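Long-range contact in malonyl CoA-acyl carrier protein transacylase (Bartonella henselae, PDB 3QAT), which probably transfers the malonyl group from malonyl-CoA to acyl carrier protein, supplying malonyl units for fatty acid biosynthesis: residues M5-L18 against G274-L287. Numbering follows the deposited sequence.
Sequences MGAAFTFPGQGSQL and GVNTLFEIGSGKVL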
loop_
_atom_site.group_PDB
_atom_site.type_symbol
_atom_site.label_atom_id
_atom_site.label_comp_id
_atom_site.label_asym_id
_atom_site.label_seq_id
_atom_site.Cartn_x
_atom_site.Cartn_y
_atom_site.Cartn_z
ATOM N N MET A 5 24.963 4.229 -4.450
ATOM C CA MET A 5 24.220 3.401 -5.449
ATOM C C MET A 5 22.800 3.924 -5.739
ATOM O O MET A 5 22.585 5.141 -5.813
ATOM C CB MET A 5 24.222 1.908 -5.060
ATOM C CG MET A 5 24.215 1.626 -3.558
ATOM S SD MET A 5 24.016 -0.128 -3.156
ATOM C CE MET A 5 24.304 -0.128 -1.383
ATOM N N GLY A 6 21.842 3.008 -5.893
ATOM C CA GLY A 6 20.566 3.314 -6.522
ATOM C C GLY A 6 19.415 3.686 -5.607
ATOM O O GLY A 6 19.564 3.824 -4.391
ATOM N N ALA A 7 18.257 3.861 -6.229
ATOM C CA ALA A 7 17.063 4.337 -5.534
ATOM C C ALA A 7 15.892 3.436 -5.860
ATOM O O ALA A 7 15.816 2.836 -6.941
ATOM C CB ALA A 7 16.740 5.762 -5.977
ATOM N N ALA A 8 14.983 3.333 -4.898
ATOM C CA ALA A 8 13.700 2.691 -5.136
ATOM C C ALA A 8 12.616 3.667 -4.737
ATOM O O ALA A 8 12.803 4.479 -3.813
ATOM C CB ALA A 8 13.581 1.401 -4.338
ATOM N N PHE A 9 11.492 3.599 -5.445
ATOM C CA PHE A 9 10.300 4.379 -5.046
ATOM C C PHE A 9 9.304 3.420 -4.383
ATOM O O PHE A 9 8.937 2.376 -4.960
ATOM C CB PHE A 9 9.640 4.999 -6.290
ATOM C CG PHE A 9 10.261 6.288 -6.768
ATOM C CD1 PHE A 9 11.511 6.747 -6.294
ATOM C CD2 PHE A 9 9.582 7.060 -7.720
ATOM C CE1 PHE A 9 12.053 7.946 -6.762
ATOM C CE2 PHE A 9 10.123 8.254 -8.212
ATOM C CZ PHE A 9 11.362 8.706 -7.727
ATOM N N THR A 10 8.810 3.804 -3.202
ATOM C CA THR A 10 7.826 2.996 -2.474
ATOM C C THR A 10 6.568 3.829 -2.280
ATOM O O THR A 10 6.642 5.059 -2.135
ATOM C CB THR A 10 8.345 2.490 -1.103
ATOM O OG1 THR A 10 8.624 3.597 -0.240
ATOM C CG2 THR A 10 9.631 1.642 -1.276
ATOM N N PHE A 11 5.416 3.157 -2.311
ATOM C CA PHE A 11 4.125 3.850 -2.343
ATOM C C PHE A 11 3.262 3.412 -1.186
ATOM O O PHE A 11 3.026 2.216 -1.000
ATOM C CB PHE A 11 3.447 3.538 -3.703
ATOM C CG PHE A 11 4.189 4.130 -4.881
ATOM C CD1 PHE A 11 5.324 3.493 -5.416
ATOM C CD2 PHE A 11 3.793 5.348 -5.420
ATOM C CE1 PHE A 11 6.016 4.067 -6.512
ATOM C CE2 PHE A 11 4.477 5.936 -6.495
ATOM C CZ PHE A 11 5.596 5.294 -7.046
ATOM N N PRO A 12 2.794 4.375 -0.382
ATOM C CA PRO A 12 2.067 4.022 0.825
ATOM C C PRO A 12 0.669 3.473 0.581
ATOM O O PRO A 12 0.078 3.660 -0.510
ATOM C CB PRO A 12 2.018 5.326 1.627
ATOM C CG PRO A 12 2.194 6.411 0.645
ATOM C CD PRO A 12 3.012 5.828 -0.512
ATOM N N GLY A 13 0.166 2.793 1.608
ATOM C CA GLY A 13 -1.165 2.189 1.550
ATOM C C GLY A 13 -2.087 2.684 2.645
ATOM O O GLY A 13 -1.826 3.712 3.280
ATOM N N GLN A 14 -3.164 1.930 2.845
ATOM C CA GLN A 14 -4.229 2.315 3.784
ATOM C C GLN A 14 -3.640 2.664 5.149
ATOM O O GLN A 14 -2.806 1.889 5.702
ATOM C CB GLN A 14 -5.182 1.132 3.887
ATOM C CG GLN A 14 -6.366 1.364 4.839
ATOM C CD GLN A 14 -7.524 2.135 4.197
ATOM O OE1 GLN A 14 -7.909 1.883 3.055
ATOM N NE2 GLN A 14 -8.124 3.046 4.970
ATOM N N GLY A 15 -4.052 3.813 5.686
ATOM C CA GLY A 15 -3.524 4.294 6.947
ATOM C C GLY A 15 -2.650 5.518 6.752
ATOM O O GLY A 15 -2.263 6.198 7.726
ATOM N N SER A 16 -2.302 5.793 5.501
ATOM C CA SER A 16 -1.486 6.984 5.204
ATOM C C SER A 16 -2.317 8.184 4.792
ATOM O O SER A 16 -1.778 9.292 4.647
ATOM C CB SER A 16 -0.424 6.668 4.112
ATOM O OG SER A 16 0.564 5.793 4.640
ATOM N N GLN A 17 -3.621 7.992 4.653
ATOM C CA GLN A 17 -4.500 9.091 4.227
ATOM C C GLN A 17 -4.689 10.101 5.349
ATOM O O GLN A 17 -4.720 9.756 6.551
ATOM C CB GLN A 17 -5.857 8.557 3.713
ATOM C CG GLN A 17 -6.853 8.044 4.796
ATOM C CD GLN A 17 -6.476 6.715 5.421
ATOM O OE1 GLN A 17 -5.601 6.007 4.934
ATOM N NE2 GLN A 17 -7.151 6.380 6.529
ATOM N N LEU A 18 -4.811 11.361 4.938
ATOM C CA LEU A 18 -4.959 12.501 5.863
ATOM C C LEU A 18 -5.822 13.533 5.154
ATOM O O LEU A 18 -5.593 13.798 3.986
ATOM C CB LEU A 18 -3.582 13.185 6.082
ATOM C CG LEU A 18 -2.482 12.369 6.763
ATOM C CD1 LEU A 18 -1.115 12.899 6.424
ATOM C CD2 LEU A 18 -2.726 12.383 8.265
ATOM N N GLY A 274 21.266 -3.477 -4.489
ATOM C CA GLY A 274 21.819 -2.351 -5.231
ATOM C C GLY A 274 21.146 -1.012 -5.017
ATOM O O GLY A 274 21.350 -0.086 -5.809
ATOM N N VAL A 275 20.358 -0.911 -3.946
ATOM C CA VAL A 275 19.672 0.339 -3.582
ATOM C C VAL A 275 20.057 0.820 -2.183
ATOM O O VAL A 275 20.004 0.047 -1.224
ATOM C CB VAL A 275 18.128 0.161 -3.680
ATOM C CG1 VAL A 275 17.381 1.384 -3.134
ATOM C CG2 VAL A 275 17.701 -0.122 -5.122
ATOM N N ASN A 276 20.425 2.094 -2.076
ATOM C CA ASN A 276 20.745 2.702 -0.784
ATOM C C ASN A 276 19.810 3.831 -0.340
ATOM O O ASN A 276 19.963 4.360 0.756
ATOM C CB ASN A 276 22.240 3.110 -0.677
ATOM C CG ASN A 276 22.656 4.268 -1.621
ATOM O OD1 ASN A 276 23.844 4.649 -1.632
ATOM N ND2 ASN A 276 21.722 4.811 -2.416
ATOM N N THR A 277 18.849 4.194 -1.196
ATOM C CA THR A 277 17.939 5.283 -0.875
ATOM C C THR A 277 16.516 4.836 -1.189
ATOM O O THR A 277 16.232 4.451 -2.311
ATOM C CB THR A 277 18.256 6.583 -1.660
ATOM O OG1 THR A 277 19.611 6.976 -1.407
ATOM C CG2 THR A 277 17.353 7.722 -1.205
ATOM N N LEU A 278 15.647 4.897 -0.187
ATOM C CA LEU A 278 14.244 4.514 -0.370
ATOM C C LEU A 278 13.391 5.755 -0.256
ATOM O O LEU A 278 13.366 6.380 0.813
ATOM C CB LEU A 278 13.821 3.549 0.741
ATOM C CG LEU A 278 14.476 2.175 0.808
ATOM C CD1 LEU A 278 14.200 1.584 2.188
ATOM C CD2 LEU A 278 13.906 1.265 -0.254
ATOM N N PHE A 279 12.680 6.091 -1.330
ATOM C CA PHE A 279 11.801 7.249 -1.335
ATOM C C PHE A 279 10.373 6.748 -1.082
ATOM O O PHE A 279 9.997 5.713 -1.613
ATOM C CB PHE A 279 11.848 7.955 -2.688
ATOM C CG PHE A 279 13.143 8.641 -2.972
ATOM C CD1 PHE A 279 13.413 9.890 -2.432
ATOM C CD2 PHE A 279 14.087 8.026 -3.787
ATOM C CE1 PHE A 279 14.626 10.542 -2.729
ATOM C CE2 PHE A 279 15.284 8.650 -4.076
ATOM C CZ PHE A 279 15.544 9.916 -3.560
ATOM N N GLU A 280 9.651 7.468 -0.234
ATOM C CA GLU A 280 8.206 7.256 -0.003
ATOM C C GLU A 280 7.443 8.354 -0.765
ATOM O O GLU A 280 7.521 9.544 -0.423
ATOM C CB GLU A 280 7.908 7.326 1.507
ATOM C CG GLU A 280 6.410 7.147 1.815
ATOM C CD GLU A 280 6.116 6.930 3.302
ATOM O OE1 GLU A 280 6.992 7.277 4.156
ATOM O OE2 GLU A 280 5.019 6.352 3.594
ATOM N N ILE A 281 6.699 7.934 -1.785
ATOM C CA ILE A 281 6.090 8.866 -2.719
ATOM C C ILE A 281 4.627 9.068 -2.370
ATOM O O ILE A 281 3.844 8.131 -2.467
ATOM C CB ILE A 281 6.170 8.300 -4.168
ATOM C CG1 ILE A 281 7.612 7.964 -4.595
ATOM C CG2 ILE A 281 5.530 9.293 -5.162
ATOM C CD1 ILE A 281 8.578 9.172 -4.554
ATOM N N GLY A 282 4.246 10.273 -1.965
ATOM C CA GLY A 282 2.836 10.573 -1.664
ATOM C C GLY A 282 2.575 11.064 -0.252
ATOM O O GLY A 282 3.325 11.865 0.284
ATOM N N SER A 283 1.482 10.585 0.349
ATOM C CA SER A 283 1.017 11.097 1.651
ATOM C C SER A 283 1.690 10.397 2.840
ATOM O O SER A 283 1.705 9.174 2.906
ATOM C CB SER A 283 -0.502 10.870 1.760
ATOM O OG SER A 283 -0.989 11.454 2.980
ATOM N N GLY A 284 2.214 11.186 3.780
ATOM C CA GLY A 284 2.646 10.660 5.083
ATOM C C GLY A 284 4.071 10.119 5.160
ATOM O O GLY A 284 4.843 10.164 4.183
ATOM N N LYS A 285 4.409 9.620 6.345
ATOM C CA LYS A 285 5.767 9.133 6.585
ATOM C C LYS A 285 5.753 7.721 7.146
ATOM O O LYS A 285 6.721 7.292 7.786
ATOM C CB LYS A 285 6.578 10.110 7.464
ATOM C CG LYS A 285 5.922 10.486 8.728
ATOM C CD LYS A 285 6.802 11.463 9.532
ATOM C CE LYS A 285 6.869 12.840 8.915
ATOM N NZ LYS A 285 7.767 13.703 9.766
ATOM N N VAL A 286 4.664 6.987 6.876
ATOM C CA VAL A 286 4.497 5.644 7.437
ATOM C C VAL A 286 5.565 4.645 6.934
ATOM O O VAL A 286 6.228 3.983 7.753
ATOM C CB VAL A 286 3.086 5.079 7.172
ATOM C CG1 VAL A 286 2.979 3.637 7.715
ATOM C CG2 VAL A 286 2.051 5.983 7.847
ATOM N N LEU A 287 5.759 4.570 5.613
ATOM C CA LEU A 287 6.754 3.611 5.104
ATOM C C LEU A 287 8.162 3.996 5.504
ATOM O O LEU A 287 9.008 3.110 5.751
ATOM C CB LEU A 287 6.666 3.436 3.573
ATOM C CG LEU A 287 5.298 2.962 3.082
ATOM C CD1 LEU A 287 5.349 2.806 1.548
ATOM C CD2 LEU A 287 4.899 1.628 3.742
HETATM O O HOH W 1 2.783 7.369 4.538
#
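Ile-281 packs against two aromatic rings of strand 6-11, a worked example of how one branched residue can tie parallel strands together above their backbone ladder. Ile-281 CB lies 3.7 Å from CE2 of Phe-11, off-centre over that ring, and CG2 keeps to the same neighbour. Ile-281 CG1, anti to the carbonyl carbon (chi1 -56°), bridges the rings: still over a face of Phe-11, it comes 3.8 Å from CD2 of Phe-9. At the tip, Ile-281 CD1 sits over the middle of the Phe-9 ring, 3.9 Å from its centroid, a CH-pi contact almost on the ring normal. Phe-9 also presents CE1 to CD2 of Phe-279 at 3.6 Å, their planes 80° apart. In the backbone ladder, Phe-279 O accepts hydrogen bonds from both N and OG1 of Thr-10. Near the start of the strands a beta bulge lets Gly-6 O accept from the backbone N of both Asn-276 and Thr-277. Past the strand ends, one water joins Ser-16 OG, Glu-280 OE2, Ser-283 O and Val-286 N; the Glu-280 carboxylate also accepts from Leu-287 N at OE2 and pairs through OE1 with Thr-288 OG1. Strands 6-11 and 275-281 are the central pair of a four-stranded parallel sheet, layered between helices as in the alpha/beta acyltransferase fold.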